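Local coordinates for sulfur oxidation protein SOXB (Thermus thermophilus, PDB 2WDE) that binds two manganese ions at its active site and, as a member of the 5'-nucleotidase family, probably acts as a hydrolase in the oxidation of sulfur compounds, at residues 130-135 with 162-167; 284-289 with 403-408; 399-404 with 505-510. One frame throughout, in Å; residues are numbered along the deposited sequence.

Contact 1: 130-135 with 162-167. With MN (manganese (II) ion), chain G; MN (manganese (II) ion), chain F; THJ (thiosulfate), chain H.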
# COMPACT_ATOMS: atom_id res chain seq x y z
N GLY A 130 -2.72 -10.41 -1.59
CA GLY A 130 -3.71 -9.36 -1.69
C GLY A 130 -3.59 -8.36 -2.83
O GLY A 130 -4.44 -7.49 -2.95
N GLY A 131 -2.58 -8.48 -3.67
CA GLY A 131 -2.45 -7.56 -4.80
C GLY A 131 -1.50 -6.40 -4.56
O GLY A 131 -0.92 -6.26 -3.48
N ASP A 132 -1.33 -5.55 -5.59
CA ASP A 132 -0.35 -4.47 -5.55
C ASP A 132 0.98 -5.15 -5.34
O ASP A 132 1.81 -4.75 -4.52
CB ASP A 132 -0.63 -3.45 -4.45
CG ASP A 132 -1.57 -2.37 -4.91
OD1 ASP A 132 -2.07 -2.49 -6.06
OD2 ASP A 132 -1.87 -1.44 -4.12
N THR A 133 1.17 -6.22 -6.10
CA THR A 133 2.35 -7.05 -6.02
C THR A 133 3.38 -6.84 -7.14
O THR A 133 4.58 -6.83 -6.89
CB THR A 133 1.93 -8.54 -6.04
OG1 THR A 133 0.90 -8.75 -5.06
CG2 THR A 133 3.12 -9.45 -5.76
N TRP A 134 2.90 -6.83 -8.38
CA TRP A 134 3.76 -6.84 -9.56
C TRP A 134 4.53 -5.58 -9.89
O TRP A 134 5.47 -5.62 -10.70
CB TRP A 134 2.91 -7.16 -10.80
CG TRP A 134 2.31 -8.53 -10.80
CD1 TRP A 134 2.61 -9.58 -9.97
CD2 TRP A 134 1.38 -9.03 -11.76
NE1 TRP A 134 1.87 -10.69 -10.32
CE2 TRP A 134 1.10 -10.38 -11.41
CE3 TRP A 134 0.70 -8.46 -12.85
CZ2 TRP A 134 0.18 -11.16 -12.13
CZ3 TRP A 134 -0.20 -9.24 -13.56
CH2 TRP A 134 -0.46 -10.58 -13.19
N THR A 135 4.08 -4.47 -9.33
CA THR A 135 4.59 -3.16 -9.70
C THR A 135 5.41 -2.39 -8.66
O THR A 135 5.54 -2.80 -7.51
CB THR A 135 3.40 -2.29 -10.13
OG1 THR A 135 2.41 -2.33 -9.09
CG2 THR A 135 2.76 -2.84 -11.42
N SER A 162 -6.06 -7.92 -7.46
CA SER A 162 -5.27 -6.87 -8.10
C SER A 162 -5.69 -5.43 -7.86
O SER A 162 -6.82 -5.13 -7.45
CB SER A 162 -5.29 -7.10 -9.61
OG SER A 162 -6.56 -6.72 -10.13
N HIS A 163 -4.77 -4.54 -8.23
CA HIS A 163 -5.00 -3.11 -8.25
C HIS A 163 -3.95 -2.49 -9.17
O HIS A 163 -4.20 -2.33 -10.37
CB HIS A 163 -4.97 -2.46 -6.87
CG HIS A 163 -4.95 -0.95 -6.92
ND1 HIS A 163 -4.65 -0.17 -5.84
CD2 HIS A 163 -5.18 -0.10 -7.95
CE1 HIS A 163 -4.66 1.11 -6.19
NE2 HIS A 163 -5.01 1.18 -7.47
N TRP A 164 -2.77 -2.19 -8.62
CA TRP A 164 -1.69 -1.57 -9.39
C TRP A 164 -1.16 -2.43 -10.55
O TRP A 164 -0.47 -1.94 -11.45
CB TRP A 164 -0.56 -1.11 -8.47
CG TRP A 164 -0.79 0.26 -7.84
CD1 TRP A 164 -1.51 0.54 -6.71
CD2 TRP A 164 -0.30 1.52 -8.33
NE1 TRP A 164 -1.46 1.89 -6.44
CE2 TRP A 164 -0.75 2.51 -7.43
CE3 TRP A 164 0.47 1.90 -9.43
CZ2 TRP A 164 -0.50 3.87 -7.63
CZ3 TRP A 164 0.74 3.25 -9.62
CH2 TRP A 164 0.27 4.22 -8.71
N GLU A 165 -1.49 -3.72 -10.51
CA GLU A 165 -1.11 -4.64 -11.59
C GLU A 165 -1.55 -4.05 -12.93
O GLU A 165 -0.85 -4.18 -13.94
CB GLU A 165 -1.86 -5.98 -11.40
CG GLU A 165 -1.19 -6.98 -10.46
CD GLU A 165 -1.13 -6.48 -9.03
OE1 GLU A 165 -2.05 -5.76 -8.60
OE2 GLU A 165 -0.18 -6.85 -8.31
N TRP A 166 -2.71 -3.41 -12.94
CA TRP A 166 -3.25 -2.86 -14.18
C TRP A 166 -2.47 -1.71 -14.80
O TRP A 166 -2.69 -1.38 -15.96
CB TRP A 166 -4.75 -2.59 -14.06
CG TRP A 166 -5.51 -3.85 -13.74
CD1 TRP A 166 -5.83 -4.33 -12.50
CD2 TRP A 166 -5.88 -4.86 -14.68
NE1 TRP A 166 -6.42 -5.58 -12.62
CE2 TRP A 166 -6.49 -5.91 -13.95
CE3 TRP A 166 -5.79 -4.98 -16.07
CZ2 TRP A 166 -6.99 -7.06 -14.57
CZ3 TRP A 166 -6.27 -6.13 -16.68
CH2 TRP A 166 -6.88 -7.15 -15.93
N THR A 167 -1.52 -1.15 -14.05
CA THR A 167 -0.71 -0.06 -14.59
C THR A 167 0.30 -0.59 -15.59
O THR A 167 1.02 0.17 -16.24
CB THR A 167 -0.09 0.86 -13.52
OG1 THR A 167 0.83 0.14 -12.72
CG2 THR A 167 -1.20 1.47 -12.66
MN MN G . -3.90 -0.59 -3.79
MN MN F . -0.68 -0.76 -2.28
S1 THJ H . -2.03 2.15 -3.01
O1 THJ H . -2.92 1.56 -3.99
O2 THJ H . -0.77 1.43 -2.88
O3 THJ H . -2.69 2.37 -1.73
S2 THJ H . -1.54 3.99 -3.72
O HOH W 1 -2.54 -0.25 -1.94
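Four backbone N-H groups grip the carboxylate of Glu-165, two to each oxygen, and three of them come from the facing loop 130-135. OE2 of Glu-165 offers its syn lone pair to Thr-133 N at 2.7 Å. The N-H of Trp-134 reaches the same oxygen from the anti side, 32° out of the carboxylate plane. OE1 takes Asp-132 N on its own syn lone pair, at 3.1 Å, and His-163 N of the glutamate's own segment completes the set. So many donors round a buried acid probably favour its charged form, although Asp-132 OD1 lies 4.1 Å from Glu-165 OE1. Glu-165 CG lies over one face of the Trp-134 indole, near its rim, 3.4 Å from Trp-134 CE3, and the bend that follows (chi2 65°) turns the carboxylate toward the backbone N-H groups of 132-134. The carboxylate stands steeply to that ring, the two planes 72° apart.

Asp-132 divides its carboxylate between protein and metal. OD1 accepts a nearly straight bond from the backbone N of Trp-164 at 2.7 Å, and the same oxygen also lies at the edge of the Trp-164 indole, in its plane. OD2 bridges the two manganese ions, as expected of a dinuclear metallophosphoesterase centre. His-163 ND1 binds one of them at 2.2 Å, sharing that ion with His-263 and His-286; Glu-165 and Trp-164 N thus act as second-shell positioners of the loop and of the bridging acid. Farther along, Thr-135 OG1 packs on Trp-164 CB at 3.3 Å.

Both loops leave the ends of neighbouring parallel strands, 124-129 and 159-160, and run on to helices 138-143 and 170-179, while the Trp-134 ring is packed against helices 146-155 and 170-179.

Contact 2: 284-289 with 403-408. With MN (manganese (II) ion), chain G; MN (manganese (II) ion), chain F; THJ (thiosulfate), chain H.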
# COMPACT_ATOMS: atom_id res chain seq x y z
N SER A 284 -8.00 -7.95 4.23
CA SER A 284 -8.02 -6.60 3.68
C SER A 284 -6.69 -6.02 3.19
O SER A 284 -5.82 -5.67 3.99
CB SER A 284 -8.64 -5.62 4.69
OG SER A 284 -9.99 -5.96 4.98
N GLY A 285 -6.56 -5.86 1.88
CA GLY A 285 -5.37 -5.24 1.30
C GLY A 285 -5.66 -3.77 1.00
O GLY A 285 -6.63 -3.21 1.51
N HIS A 286 -4.81 -3.16 0.17
CA HIS A 286 -4.94 -1.77 -0.29
C HIS A 286 -4.60 -0.65 0.68
O HIS A 286 -3.90 0.29 0.31
CB HIS A 286 -6.30 -1.49 -0.93
CG HIS A 286 -6.42 -0.11 -1.51
ND1 HIS A 286 -5.66 0.32 -2.58
CD2 HIS A 286 -7.20 0.94 -1.16
CE1 HIS A 286 -5.95 1.58 -2.85
NE2 HIS A 286 -6.89 1.98 -2.00
N THR A 287 -5.14 -0.71 1.89
CA THR A 287 -4.88 0.36 2.85
C THR A 287 -3.55 0.22 3.59
O THR A 287 -3.18 1.10 4.36
CB THR A 287 -6.07 0.62 3.78
OG1 THR A 287 -6.68 -0.64 4.14
CG2 THR A 287 -7.12 1.49 3.07
N HIS A 288 -2.83 -0.87 3.33
CA HIS A 288 -1.51 -1.09 3.95
C HIS A 288 -1.59 -1.13 5.48
O HIS A 288 -0.66 -0.74 6.18
CB HIS A 288 -0.51 -0.01 3.49
CG HIS A 288 -0.14 -0.08 2.03
ND1 HIS A 288 1.07 0.36 1.55
CD2 HIS A 288 -0.82 -0.54 0.95
CE1 HIS A 288 1.11 0.20 0.23
NE2 HIS A 288 -0.02 -0.36 -0.15
N ASP A 289 -2.70 -1.64 6.01
CA ASP A 289 -2.92 -1.69 7.45
C ASP A 289 -2.24 -2.89 8.15
O ASP A 289 -1.81 -3.84 7.50
CB ASP A 289 -4.43 -1.72 7.71
CG ASP A 289 -5.09 -0.37 7.45
OD1 ASP A 289 -4.57 0.65 7.97
OD2 ASP A 289 -6.11 -0.31 6.71
N ALA A 403 0.26 11.17 -2.84
CA ALA A 403 0.20 10.53 -1.54
C ALA A 403 -0.09 9.03 -1.62
O ALA A 403 -0.98 8.52 -0.94
CB ALA A 403 -0.79 11.23 -0.64
N VAL A 404 0.67 8.33 -2.45
CA VAL A 404 0.55 6.88 -2.54
C VAL A 404 1.02 6.27 -1.21
O VAL A 404 1.76 6.90 -0.46
CB VAL A 404 1.32 6.29 -3.76
CG1 VAL A 404 0.74 6.85 -5.07
CG2 VAL A 404 2.83 6.57 -3.64
N ARG A 405 0.56 5.05 -0.93
CA ARG A 405 0.89 4.30 0.29
C ARG A 405 2.15 3.47 0.15
O ARG A 405 2.68 2.96 1.13
CB ARG A 405 -0.26 3.34 0.59
CG ARG A 405 -1.55 4.03 1.02
CD ARG A 405 -2.54 3.04 1.63
NE ARG A 405 -3.75 3.74 2.06
CZ ARG A 405 -4.76 4.06 1.24
NH1 ARG A 405 -4.72 3.69 -0.03
NH2 ARG A 405 -5.80 4.73 1.70
N TRP A 406 2.59 3.25 -1.09
CA TRP A 406 3.80 2.49 -1.33
C TRP A 406 5.06 3.37 -1.24
O TRP A 406 5.00 4.58 -1.40
CB TRP A 406 3.74 1.73 -2.66
CG TRP A 406 3.27 2.52 -3.86
CD1 TRP A 406 1.99 2.63 -4.31
CD2 TRP A 406 4.11 3.09 -4.87
NE1 TRP A 406 1.96 3.32 -5.50
CE2 TRP A 406 3.25 3.61 -5.87
CE3 TRP A 406 5.48 3.32 -4.98
CZ2 TRP A 406 3.73 4.30 -6.98
CZ3 TRP A 406 5.97 3.99 -6.10
CH2 TRP A 406 5.09 4.47 -7.08
N GLY A 407 6.19 2.73 -1.00
CA GLY A 407 7.45 3.44 -0.86
C GLY A 407 8.38 2.67 0.05
O GLY A 407 8.27 1.45 0.19
N THR A 408 9.32 3.39 0.66
CA THR A 408 10.31 2.76 1.53
C THR A 408 10.79 3.82 2.52
O THR A 408 10.33 4.95 2.48
CB THR A 408 11.46 2.18 0.67
OG1 THR A 408 12.31 1.35 1.47
CG2 THR A 408 12.27 3.29 0.04
MN MN G . -3.90 -0.59 -3.79
MN MN F . -0.68 -0.76 -2.28
S1 THJ H . -2.03 2.15 -3.01
O1 THJ H . -2.92 1.56 -3.99
O2 THJ H . -0.77 1.43 -2.88
O3 THJ H . -2.69 2.37 -1.73
S2 THJ H . -1.54 3.99 -3.72
O HOH W 2 -6.55 5.12 -1.99
O HOH W 1 -2.54 -0.25 -1.94
O HOH W 3 -4.13 4.17 4.83
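Arg-405 reaches across the two manganese-binding histidines, and each ring meets a different part of it. The near end passes over His-288: Arg-405 CB sits 3.5 Å from the centroid of the His-288 ring, a CH-pi contact over the face. From CG to NE the chain is extended, and this takes the guanidinium past the backbone of 286-287, where Arg-405 CD is 3.3 Å from His-286 O. At the far end NH1 lies over the face of the His-286 ring, whose plane is turned 64° from the guanidinium, and a water accepts from both His-286 NE2 and Arg-405 NH1. Thr-287 runs alongside, its CG2 over one guanidinium face.

Part of the guanidinium edge faces the ligand: Arg-405 NH1 donates to thiosulfate O3 at 3.0 Å, with O3 close to the guanidinium plane, while another water accepts from Arg-405 NE. Trp-406 likewise turns its ring edge to the ligand, CD1 standing 3.3 Å from thiosulfate O2. Metal bonds fix the histidines, ND1 of His-286 on one ion and NE2 of His-288 on the other.

Segment 284-289 leaves strand 281-284 of a mixed sheet, whereas 403-408 follows strand 398-401 and rests Thr-408 on helix 418-425.

Contact 3: 399-404 with 505-510. With THJ (thiosulfate), chain H.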
# COMPACT_ATOMS: atom_id res chain seq x y z
N VAL A 399 4.82 22.28 -5.65
CA VAL A 399 5.04 20.92 -6.16
C VAL A 399 4.04 19.98 -5.48
O VAL A 399 4.09 19.79 -4.26
CB VAL A 399 6.50 20.42 -5.90
CG1 VAL A 399 6.74 19.09 -6.59
CG2 VAL A 399 7.54 21.46 -6.33
N PHE A 400 3.16 19.38 -6.28
CA PHE A 400 2.17 18.42 -5.79
C PHE A 400 2.73 17.00 -5.92
O PHE A 400 2.88 16.50 -7.04
CB PHE A 400 0.89 18.51 -6.63
CG PHE A 400 0.12 19.78 -6.43
CD1 PHE A 400 -1.00 19.80 -5.61
CD2 PHE A 400 0.48 20.93 -7.12
CE1 PHE A 400 -1.72 20.97 -5.43
CE2 PHE A 400 -0.25 22.11 -6.96
CZ PHE A 400 -1.33 22.13 -6.10
N SER A 401 3.00 16.35 -4.78
CA SER A 401 3.51 14.98 -4.76
C SER A 401 2.37 14.00 -4.46
O SER A 401 1.52 14.27 -3.62
CB SER A 401 4.59 14.86 -3.68
OG SER A 401 5.81 15.44 -4.12
N PRO A 402 2.37 12.83 -5.13
CA PRO A 402 1.28 11.87 -4.92
C PRO A 402 1.36 11.14 -3.58
O PRO A 402 2.37 10.52 -3.25
CB PRO A 402 1.47 10.89 -6.09
CG PRO A 402 2.94 10.90 -6.34
CD PRO A 402 3.37 12.33 -6.09
N ALA A 403 0.26 11.17 -2.84
CA ALA A 403 0.20 10.53 -1.54
C ALA A 403 -0.09 9.03 -1.62
O ALA A 403 -0.98 8.52 -0.94
CB ALA A 403 -0.79 11.23 -0.64
N VAL A 404 0.67 8.33 -2.45
CA VAL A 404 0.55 6.88 -2.54
C VAL A 404 1.02 6.27 -1.21
O VAL A 404 1.76 6.90 -0.46
CB VAL A 404 1.32 6.29 -3.76
CG1 VAL A 404 0.74 6.85 -5.07
CG2 VAL A 404 2.83 6.57 -3.64
N ALA A 505 4.03 21.93 -10.35
CA ALA A 505 4.65 20.73 -10.88
C ALA A 505 3.88 19.57 -10.22
O ALA A 505 3.46 19.68 -9.09
CB ALA A 505 6.13 20.67 -10.48
N ALA A 506 3.69 18.46 -10.94
CA ALA A 506 2.96 17.33 -10.37
C ALA A 506 3.37 16.07 -11.10
O ALA A 506 3.73 16.12 -12.27
CB ALA A 506 1.45 17.54 -10.50
N TYR A 507 3.31 14.94 -10.40
CA TYR A 507 3.61 13.65 -11.01
C TYR A 507 2.78 12.57 -10.32
O TYR A 507 2.33 12.74 -9.19
CB TYR A 507 5.12 13.35 -10.92
CG TYR A 507 5.59 12.92 -9.55
CD1 TYR A 507 5.65 11.58 -9.21
CD2 TYR A 507 6.00 13.86 -8.59
CE1 TYR A 507 6.08 11.17 -7.97
CE2 TYR A 507 6.43 13.46 -7.32
CZ TYR A 507 6.47 12.10 -7.02
OH TYR A 507 6.89 11.65 -5.80
N GLY A 508 2.56 11.46 -11.03
CA GLY A 508 1.82 10.33 -10.48
C GLY A 508 0.32 10.52 -10.35
O GLY A 508 -0.33 9.75 -9.64
N GLY A 509 -0.25 11.51 -11.06
CA GLY A 509 -1.67 11.78 -11.01
C GLY A 509 -2.29 12.39 -12.27
O GLY A 509 -1.86 12.12 -13.38
N ARG A 510 -3.31 13.22 -12.07
CA ARG A 510 -4.02 13.83 -13.19
C ARG A 510 -4.16 15.34 -13.06
O ARG A 510 -4.91 15.96 -13.81
CB ARG A 510 -5.44 13.26 -13.25
CG ARG A 510 -5.51 11.81 -13.67
CD ARG A 510 -6.89 11.24 -13.37
NE ARG A 510 -7.01 9.91 -13.93
CZ ARG A 510 -8.16 9.35 -14.29
NH1 ARG A 510 -9.31 9.99 -14.15
NH2 ARG A 510 -8.15 8.13 -14.80
S1 THJ H . -2.03 2.15 -3.01
O1 THJ H . -2.92 1.56 -3.99
O2 THJ H . -0.77 1.43 -2.88
O3 THJ H . -2.69 2.37 -1.73
S2 THJ H . -1.54 3.99 -3.72
O HOH W 4 0.48 14.71 -7.94
O HOH W 5 7.19 13.24 -3.95
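Val-399 lies beside Ala-505 in parallel pairing, their side chains on the same face of the sheet with Val-399 CG1 4.2 Å from Ala-505 CB. Val-389 of helix 380-392 packs against both. One residue on, Phe-400 N donates to Ala-505 O at 2.8 Å, a nearly straight bond at 166°. The same carbonyl oxygen lies at the edge of the Phe-400 ring, close to its plane. On the other face, Phe-400 CB meets Ala-506 CB at 4.0 Å. A CA-H...O contact joins Ala-506 CA to Phe-400 O at 3.4 Å. A water links that oxygen to the carbonyl oxygen of Tyr-507.

At Ser-401 the connection is again through solvent: one water bridges OG to the phenol oxygen of Tyr-507 and lies in the plane of that ring. Pro-402 then sets its CD over the Tyr-507 face, 3.5 Å from the ring centroid and 20° off the normal, a clear CH-pi contact. The tyrosine ring can lie there because its CG falls between the backbone N and carbonyl carbon (chi1 75°), directing the ring toward Pro-402 of the facing segment. Gly-508, beside Pro-402, has a positive phi, which favours glycine.

The chemistry changes along the pair. Proline has no N-H to give, and as the CA spacing grows from 4.7 Å at Val-399 and Ala-505 to 5.8 Å at Pro-402 and Gly-508, direct backbone bonding yields to water bridges and a proline-tyrosine CH-pi contact, which join the two segments as they draw apart within the C-terminal 5'-nucleotidase family region.

How the contacts relate
Contacts 1 and 2 form one site from two sides: their centres are 12 Å apart, and both ligate the two manganese ions, share a metal-bound water and touch the thiosulfate. They also meet directly, Trp-164 CZ2 lying 3.3 Å from Trp-406 NE1, and both tryptophans also lie beside the thiosulfate. Contact 3 lies outside the metal shell, the side chain of Pro-402 being about 12 Å from a manganese ion, yet it is continuous with the site. Residues Ala-403 and Val-404 belong to both contact 2 and contact 3, and Val-404 CB comes within 3.7 Å of thiosulfate S2. Strand 398-401 of contact 3 therefore runs on into the loop of contact 2 that carries Arg-405 to the thiosulfate.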